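Local coordinates for protein CmeC (Campylobacter jejuni, PDB 4MT4) that probably serves as the trimeric outer membrane channel, a member of the OMF family, through which an efflux system expels its substrates, at residues B[3-7]-B[286-290]; B[64-68]-B[467-472]. One frame throughout, in Å; residues are numbered along the deposited sequence.

Contact 1 (B[3-7]-B[286-290])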
ATOM      1  N   LEU B   3      29.140  -6.514 -20.835  1.00 39.94           N
ATOM      2  CA  LEU B   3      28.410  -7.743 -21.124  1.00 34.68           C
ATOM      3  C   LEU B   3      26.904  -7.505 -21.075  1.00 42.96           C
ATOM      4  O   LEU B   3      26.110  -8.448 -21.059  1.00 37.60           O
ATOM      5  CB  LEU B   3      28.803  -8.846 -20.143  1.00 36.06           C
ATOM      6  CG  LEU B   3      30.292  -9.187 -20.102  1.00 42.38           C
ATOM      7  CD1 LEU B   3      30.545 -10.335 -19.145  1.00 42.50           C
ATOM      8  CD2 LEU B   3      30.819  -9.516 -21.493  1.00 33.95           C
ATOM      9  N   SER B   4      26.518  -6.233 -21.048  1.00 39.07           N
ATOM     10  CA  SER B   4      25.109  -5.861 -21.067  1.00 52.56           C
ATOM     11  C   SER B   4      24.484  -6.177 -22.418  1.00 46.20           C
ATOM     12  O   SER B   4      25.016  -5.792 -23.461  1.00 48.95           O
ATOM     13  CB  SER B   4      24.937  -4.377 -20.739  1.00 34.02           C
ATOM     14  OG  SER B   4      25.203  -4.131 -19.369  1.00 59.29           O
ATOM     15  N   PRO B   5      23.349  -6.887 -22.402  1.00 44.93           N
ATOM     16  CA  PRO B   5      22.670  -7.256 -23.645  1.00 50.91           C
ATOM     17  C   PRO B   5      22.038  -6.046 -24.319  1.00 45.14           C
ATOM     18  O   PRO B   5      21.803  -5.035 -23.655  1.00 45.84           O
ATOM     19  CB  PRO B   5      21.601  -8.246 -23.176  1.00 35.91           C
ATOM     20  CG  PRO B   5      21.299  -7.816 -21.775  1.00 39.70           C
ATOM     21  CD  PRO B   5      22.613  -7.343 -21.209  1.00 39.76           C
ATOM     22  N   ASN B   6      21.778  -6.146 -25.620  1.00 53.87           N
ATOM     23  CA  ASN B   6      21.079  -5.088 -26.339  1.00 58.53           C
ATOM     24  C   ASN B   6      19.653  -4.930 -25.824  1.00 46.85           C
ATOM     25  O   ASN B   6      18.911  -5.907 -25.720  1.00 57.48           O
ATOM     26  CB  ASN B   6      21.065  -5.372 -27.843  1.00 54.98           C
ATOM     27  CG  ASN B   6      22.441  -5.270 -28.470  1.00 65.54           C
ATOM     28  OD1 ASN B   6      23.334  -4.618 -27.929  1.00 72.52           O
ATOM     29  ND2 ASN B   6      22.620  -5.911 -29.619  1.00 80.63           N
ATOM     30  N   LEU B   7      19.275  -3.699 -25.496  1.00 54.09           N
ATOM     31  CA  LEU B   7      17.931  -3.431 -25.001  1.00 67.19           C
ATOM     32  C   LEU B   7      16.965  -3.246 -26.164  1.00 55.18           C
ATOM     33  O   LEU B   7      17.064  -2.278 -26.918  1.00 59.89           O
ATOM     34  CB  LEU B   7      17.924  -2.198 -24.098  1.00 51.31           C
ATOM     35  CG  LEU B   7      16.616  -1.940 -23.352  1.00 56.16           C
ATOM     36  CD1 LEU B   7      16.263  -3.119 -22.457  1.00 54.56           C
ATOM     37  CD2 LEU B   7      16.720  -0.663 -22.544  1.00 53.23           C
ATOM     38  N   ASN B 286      18.684  -3.798 -17.110  1.00 42.74           N
ATOM     39  CA  ASN B 286      19.385  -4.368 -18.253  1.00 42.31           C
ATOM     40  C   ASN B 286      20.896  -4.250 -18.090  1.00 39.89           C
ATOM     41  O   ASN B 286      21.643  -5.158 -18.457  1.00 42.25           O
ATOM     42  CB  ASN B 286      18.936  -3.685 -19.545  1.00 44.26           C
ATOM     43  CG  ASN B 286      19.592  -4.277 -20.776  1.00 39.30           C
ATOM     44  OD1 ASN B 286      19.257  -5.385 -21.198  1.00 41.11           O
ATOM     45  ND2 ASN B 286      20.524  -3.538 -21.364  1.00 33.34           N
ATOM     46  N   TYR B 287      21.338  -3.127 -17.532  1.00 37.64           N
ATOM     47  CA  TYR B 287      22.753  -2.908 -17.256  1.00 40.67           C
ATOM     48  C   TYR B 287      23.248  -3.842 -16.156  1.00 40.26           C
ATOM     49  O   TYR B 287      24.397  -4.282 -16.168  1.00 39.00           O
ATOM     50  CB  TYR B 287      23.001  -1.450 -16.858  1.00 39.89           C
ATOM     51  CG  TYR B 287      23.082  -0.495 -18.030  1.00 43.16           C
ATOM     52  CD1 TYR B 287      23.876  -0.786 -19.135  1.00 40.44           C
ATOM     53  CD2 TYR B 287      22.361   0.694 -18.036  1.00 41.72           C
ATOM     54  CE1 TYR B 287      23.952   0.083 -20.209  1.00 42.00           C
ATOM     55  CE2 TYR B 287      22.429   1.568 -19.104  1.00 36.81           C
ATOM     56  CZ  TYR B 287      23.225   1.259 -20.187  1.00 47.56           C
ATOM     57  OH  TYR B 287      23.288   2.134 -21.247  1.00 45.16           O
ATOM     58  N   LEU B 288      22.367  -4.142 -15.206  1.00 40.90           N
ATOM     59  CA  LEU B 288      22.712  -5.005 -14.082  1.00 42.56           C
ATOM     60  C   LEU B 288      22.837  -6.461 -14.510  1.00 39.52           C
ATOM     61  O   LEU B 288      23.447  -7.270 -13.811  1.00 43.23           O
ATOM     62  CB  LEU B 288      21.673  -4.871 -12.969  1.00 32.17           C
ATOM     63  CG  LEU B 288      21.676  -3.525 -12.243  1.00 45.49           C
ATOM     64  CD1 LEU B 288      20.615  -3.494 -11.155  1.00 27.80           C
ATOM     65  CD2 LEU B 288      23.056  -3.234 -11.670  1.00 31.62           C
ATOM     66  N   VAL B 289      22.246  -6.793 -15.653  1.00 41.54           N
ATOM     67  CA  VAL B 289      22.419  -8.117 -16.234  1.00 37.02           C
ATOM     68  C   VAL B 289      23.874  -8.286 -16.657  1.00 42.93           C
ATOM     69  O   VAL B 289      24.485  -9.331 -16.421  1.00 40.92           O
ATOM     70  CB  VAL B 289      21.490  -8.339 -17.445  1.00 39.29           C
ATOM     71  CG1 VAL B 289      21.841  -9.637 -18.159  1.00 34.73           C
ATOM     72  CG2 VAL B 289      20.033  -8.344 -17.003  1.00 40.42           C
ATOM     73  N   GLY B 290      24.426  -7.242 -17.266  1.00 38.62           N
ATOM     74  CA  GLY B 290      25.819  -7.241 -17.674  1.00 42.91           C
ATOM     75  C   GLY B 290      26.760  -7.378 -16.493  1.00 40.63           C
ATOM     76  O   GLY B 290      27.736  -8.125 -16.557  1.00 43.85           O
TER
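A loop can settle closely on a helix where a glycine exposes the backbone, as residues 3-7 do at Gly290. Leu3 runs past it with its main chain, C lying 3.6 Å from Gly290 CA, while its carbonyl oxygen takes a hydrogen bond from Arg293 one turn further along the same helix. The nearest CA atoms across the contact are those of Ser4 and Gly290, 3.7 Å apart, and a CB on Gly290 would collide with Ser4 OG. That hydroxyl sits at the edge of the Tyr287 ring, 3.6 Å from Tyr287 CD1, and is hydrogen-bonded to Asp132 of helix 129-195. The loop is thus tied to two helices at once, an arrangement that suits the OMF fold, in which the lipoprotein-type N-terminal segment, beginning at Cys1 beside a bound diacyl lipid moiety, runs down the outside of the long helical barrel. Pro5 then sets its ring against the helix, with CD 3.9 Å from Val289 CG1, and its carbonyl receives the hydrogen bond that joins the two segments: Asn286 ND2 donates to Pro5 O at 3.0 Å, nearly straight at 165°. The other end of that amide, Asn286 OD1, accepts from Lys351 of helix 339-405. Beyond the proline, Leu7 points back toward the helix, resting CD1 3.9 Å from Asn286 CG while also touching Thr283 and Lys351.

Contact 2 (B[64-68]-B[467-472])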
ATOM      1  N   PHE B  64      11.750  15.058  -4.362  1.00 41.73           N
ATOM      2  CA  PHE B  64      12.952  15.832  -4.655  1.00 44.56           C
ATOM      3  C   PHE B  64      14.162  15.202  -3.973  1.00 51.73           C
ATOM      4  O   PHE B  64      15.241  15.122  -4.556  1.00 45.54           O
ATOM      5  CB  PHE B  64      12.787  17.290  -4.204  1.00 39.59           C
ATOM      6  CG  PHE B  64      13.876  18.208  -4.695  1.00 52.61           C
ATOM      7  CD1 PHE B  64      15.022  18.406  -3.943  1.00 50.53           C
ATOM      8  CD2 PHE B  64      13.751  18.875  -5.904  1.00 46.07           C
ATOM      9  CE1 PHE B  64      16.024  19.246  -4.387  1.00 42.58           C
ATOM     10  CE2 PHE B  64      14.751  19.719  -6.353  1.00 53.97           C
ATOM     11  CZ  PHE B  64      15.889  19.905  -5.593  1.00 46.91           C
ATOM     12  N   ILE B  65      13.966  14.753  -2.738  1.00 40.22           N
ATOM     13  CA  ILE B  65      15.029  14.134  -1.956  1.00 43.41           C
ATOM     14  C   ILE B  65      15.432  12.790  -2.553  1.00 41.09           C
ATOM     15  O   ILE B  65      16.618  12.463  -2.624  1.00 47.26           O
ATOM     16  CB  ILE B  65      14.599  13.943  -0.487  1.00 44.63           C
ATOM     17  CG1 ILE B  65      14.332  15.301   0.165  1.00 42.23           C
ATOM     18  CG2 ILE B  65      15.660  13.185   0.296  1.00 44.13           C
ATOM     19  CD1 ILE B  65      13.717  15.204   1.540  1.00 40.21           C
ATOM     20  N   HIS B  66      14.437  12.021  -2.988  1.00 41.54           N
ATOM     21  CA  HIS B  66      14.679  10.739  -3.644  1.00 44.63           C
ATOM     22  C   HIS B  66      15.559  10.918  -4.877  1.00 48.79           C
ATOM     23  O   HIS B  66      16.386  10.064  -5.191  1.00 42.41           O
ATOM     24  CB  HIS B  66      13.358  10.074  -4.033  1.00 36.58           C
ATOM     25  CG  HIS B  66      12.553   9.595  -2.864  1.00 57.53           C
ATOM     26  ND1 HIS B  66      13.125   9.253  -1.657  1.00 60.88           N
ATOM     27  CD2 HIS B  66      11.220   9.406  -2.717  1.00 54.06           C
ATOM     28  CE1 HIS B  66      12.179   8.871  -0.818  1.00 67.43           C
ATOM     29  NE2 HIS B  66      11.015   8.955  -1.435  1.00 56.64           N
ATOM     30  N   MET B  67      15.375  12.039  -5.567  1.00 39.10           N
ATOM     31  CA  MET B  67      16.181  12.376  -6.734  1.00 42.57           C
ATOM     32  C   MET B  67      17.619  12.694  -6.331  1.00 41.96           C
ATOM     33  O   MET B  67      18.567  12.278  -7.000  1.00 42.79           O
ATOM     34  CB  MET B  67      15.559  13.560  -7.479  1.00 41.07           C
ATOM     35  CG  MET B  67      16.352  14.038  -8.685  1.00 44.40           C
ATOM     36  SD  MET B  67      15.517  15.383  -9.542  1.00 65.45           S
ATOM     37  CE  MET B  67      15.294  16.557  -8.211  1.00 56.49           C
ATOM     38  N   GLU B  68      17.771  13.432  -5.235  1.00 45.27           N
ATOM     39  CA  GLU B  68      19.088  13.788  -4.721  1.00 39.37           C
ATOM     40  C   GLU B  68      19.823  12.556  -4.200  1.00 44.58           C
ATOM     41  O   GLU B  68      21.046  12.459  -4.304  1.00 39.30           O
ATOM     42  CB  GLU B  68      18.968  14.836  -3.614  1.00 48.66           C
ATOM     43  CG  GLU B  68      18.490  16.198  -4.097  1.00 43.60           C
ATOM     44  CD  GLU B  68      18.362  17.202  -2.969  1.00 61.27           C
ATOM     45  OE1 GLU B  68      17.631  16.917  -1.996  1.00 50.22           O
ATOM     46  OE2 GLU B  68      18.994  18.275  -3.055  1.00 53.94           O
ATOM     47  N   LEU B 467      10.509  25.645  -4.095  1.00 56.84           N
ATOM     48  CA  LEU B 467      10.354  24.497  -3.208  1.00 57.65           C
ATOM     49  C   LEU B 467      11.058  24.760  -1.880  1.00 62.60           C
ATOM     50  O   LEU B 467      12.270  24.964  -1.838  1.00 52.71           O
ATOM     51  CB  LEU B 467      10.899  23.227  -3.863  1.00 56.07           C
ATOM     52  CG  LEU B 467      10.658  21.918  -3.108  1.00 55.02           C
ATOM     53  CD1 LEU B 467       9.167  21.643  -2.960  1.00 44.98           C
ATOM     54  CD2 LEU B 467      11.355  20.755  -3.801  1.00 44.27           C
ATOM     55  N   ASP B 468      10.286  24.762  -0.798  1.00 58.42           N
ATOM     56  CA  ASP B 468      10.817  25.089   0.521  1.00 57.67           C
ATOM     57  C   ASP B 468      11.700  23.970   1.060  1.00 58.48           C
ATOM     58  O   ASP B 468      11.205  22.943   1.524  1.00 58.84           O
ATOM     59  CB  ASP B 468       9.675  25.377   1.501  1.00 61.97           C
ATOM     60  CG  ASP B 468      10.140  26.114   2.747  1.00 69.55           C
ATOM     61  OD1 ASP B 468      11.215  25.779   3.285  1.00 55.94           O
ATOM     62  OD2 ASP B 468       9.425  27.038   3.190  1.00 76.53           O
ATOM     63  N   MET B 469      13.010  24.180   0.994  1.00 66.55           N
ATOM     64  CA  MET B 469      13.974  23.266   1.592  1.00 69.68           C
ATOM     65  C   MET B 469      14.780  24.001   2.654  1.00 72.03           C
ATOM     66  O   MET B 469      15.949  23.700   2.879  1.00 70.80           O
ATOM     67  CB  MET B 469      14.894  22.676   0.521  1.00 57.44           C
ATOM     68  CG  MET B 469      14.152  21.990  -0.618  1.00 68.47           C
ATOM     69  SD  MET B 469      13.203  20.551  -0.096  1.00 68.34           S
ATOM     70  CE  MET B 469      14.513  19.423   0.360  1.00 73.07           C
ATOM     71  N   SER B 470      14.140  24.972   3.300  1.00 63.17           N
ATOM     72  CA  SER B 470      14.807  25.829   4.278  1.00 72.17           C
ATOM     73  C   SER B 470      15.043  25.103   5.598  1.00 76.01           C
ATOM     74  O   SER B 470      15.748  25.616   6.476  1.00 79.46           O
ATOM     75  CB  SER B 470      13.986  27.098   4.523  1.00 71.57           C
ATOM     76  OG  SER B 470      12.815  26.803   5.265  1.00 68.72           O
ATOM     77  N   PHE B 471      14.455  23.917   5.736  1.00 71.22           N
ATOM     78  CA  PHE B 471      14.582  23.149   6.969  1.00 70.80           C
ATOM     79  C   PHE B 471      15.996  22.602   7.145  1.00 70.55           C
ATOM     80  O   PHE B 471      16.386  22.206   8.246  1.00 74.16           O
ATOM     81  CB  PHE B 471      13.565  22.009   6.995  1.00 70.79           C
ATOM     82  CG  PHE B 471      13.750  20.995   5.896  1.00 75.99           C
ATOM     83  CD1 PHE B 471      14.555  19.882   6.092  1.00 70.94           C
ATOM     84  CD2 PHE B 471      13.102  21.138   4.675  1.00 68.90           C
ATOM     85  CE1 PHE B 471      14.727  18.944   5.089  1.00 61.91           C
ATOM     86  CE2 PHE B 471      13.270  20.203   3.673  1.00 73.36           C
ATOM     87  CZ  PHE B 471      14.082  19.107   3.881  1.00 66.43           C
ATOM     88  N   ARG B 472      16.757  22.578   6.055  1.00 73.54           N
ATOM     89  CA  ARG B 472      18.128  22.088   6.087  1.00 76.67           C
ATOM     90  C   ARG B 472      19.121  23.217   5.832  1.00 75.60           C
ATOM     91  O   ARG B 472      20.327  22.987   5.754  1.00 92.09           O
ATOM     92  CB  ARG B 472      18.317  20.969   5.059  1.00 62.38           C
ATOM     93  CG  ARG B 472      18.163  21.411   3.612  1.00 56.93           C
ATOM     94  CD  ARG B 472      18.157  20.215   2.670  1.00 50.98           C
ATOM     95  NE  ARG B 472      18.127  20.620   1.266  1.00 52.03           N
ATOM     96  CZ  ARG B 472      17.991  19.774   0.250  1.00 58.25           C
ATOM     97  NH1 ARG B 472      17.864  18.474   0.478  1.00 44.69           N
ATOM     98  NH2 ARG B 472      17.975  20.229  -0.996  1.00 58.20           N
TER
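Side chains can bridge two backbones that never come close, and here the nearest CA atoms, those of Phe64 and Leu467, remain 9.2 Å apart. Phe64 is the main bump on the helix. Its ring projects toward the C-terminal segment into a hollow bordered by Leu467, Met469 and Arg472: Leu467 CD2 meets Phe64 CG at 3.7 Å, Met469 CE lies 4.5 Å from Phe64 CD1, and Arg472 NH2 approaches Phe64 CE1 at 4.0 Å. Met469, with all three chi angles in the m range, curls so that its methyl also reaches Ile65, CE standing 4.1 Å from Ile65 CG1. One turn along from Phe64, Glu68 meets the long arm of Arg472 end to end. Two hydrogen bonds make this a bidentate salt bridge, Arg472 NH1 to Glu68 OE1 at 2.9 Å and Arg472 NH2 to Glu68 OE2 at 3.0 Å, beside the apolar contacts of Phe64, Ile65, Leu467 and Met469. The bend that returns Arg472 to the helix begins with an Asx turn, in which Asp468 OD1 accepts from Ser470 N at 3.0 Å. The Phe471 ring meets that of Phe355 of the second subunit with the planes nearly parallel, and Ile65 packs on Val356 there. The whole is a C-terminal tail folded against the helical barrel of an outer membrane factor, at the boundary between two protomers of the trimer.

In the fold
From the N terminus, residues 3-7 open the first loop, which contact 1 closes 279 residues later on helix 273-293. Before that, the chain passes through helix 58-79, whose residues 64-68 open a second loop; contact 2 closes it 399 residues on, beyond helix 456-463. The two loops therefore cross, each contact bringing one terminal segment back to a helix of the opposite sequence half: the N-terminal end to the second efflux-protein repeat, the C-terminal tail to the first. Their centres lie 33 Å apart, with nearest atoms about 15 Å apart and no touch. Helix 129-195 is common ground, reached by Tyr287 in contact 1 and by Met67 of segment 64-68.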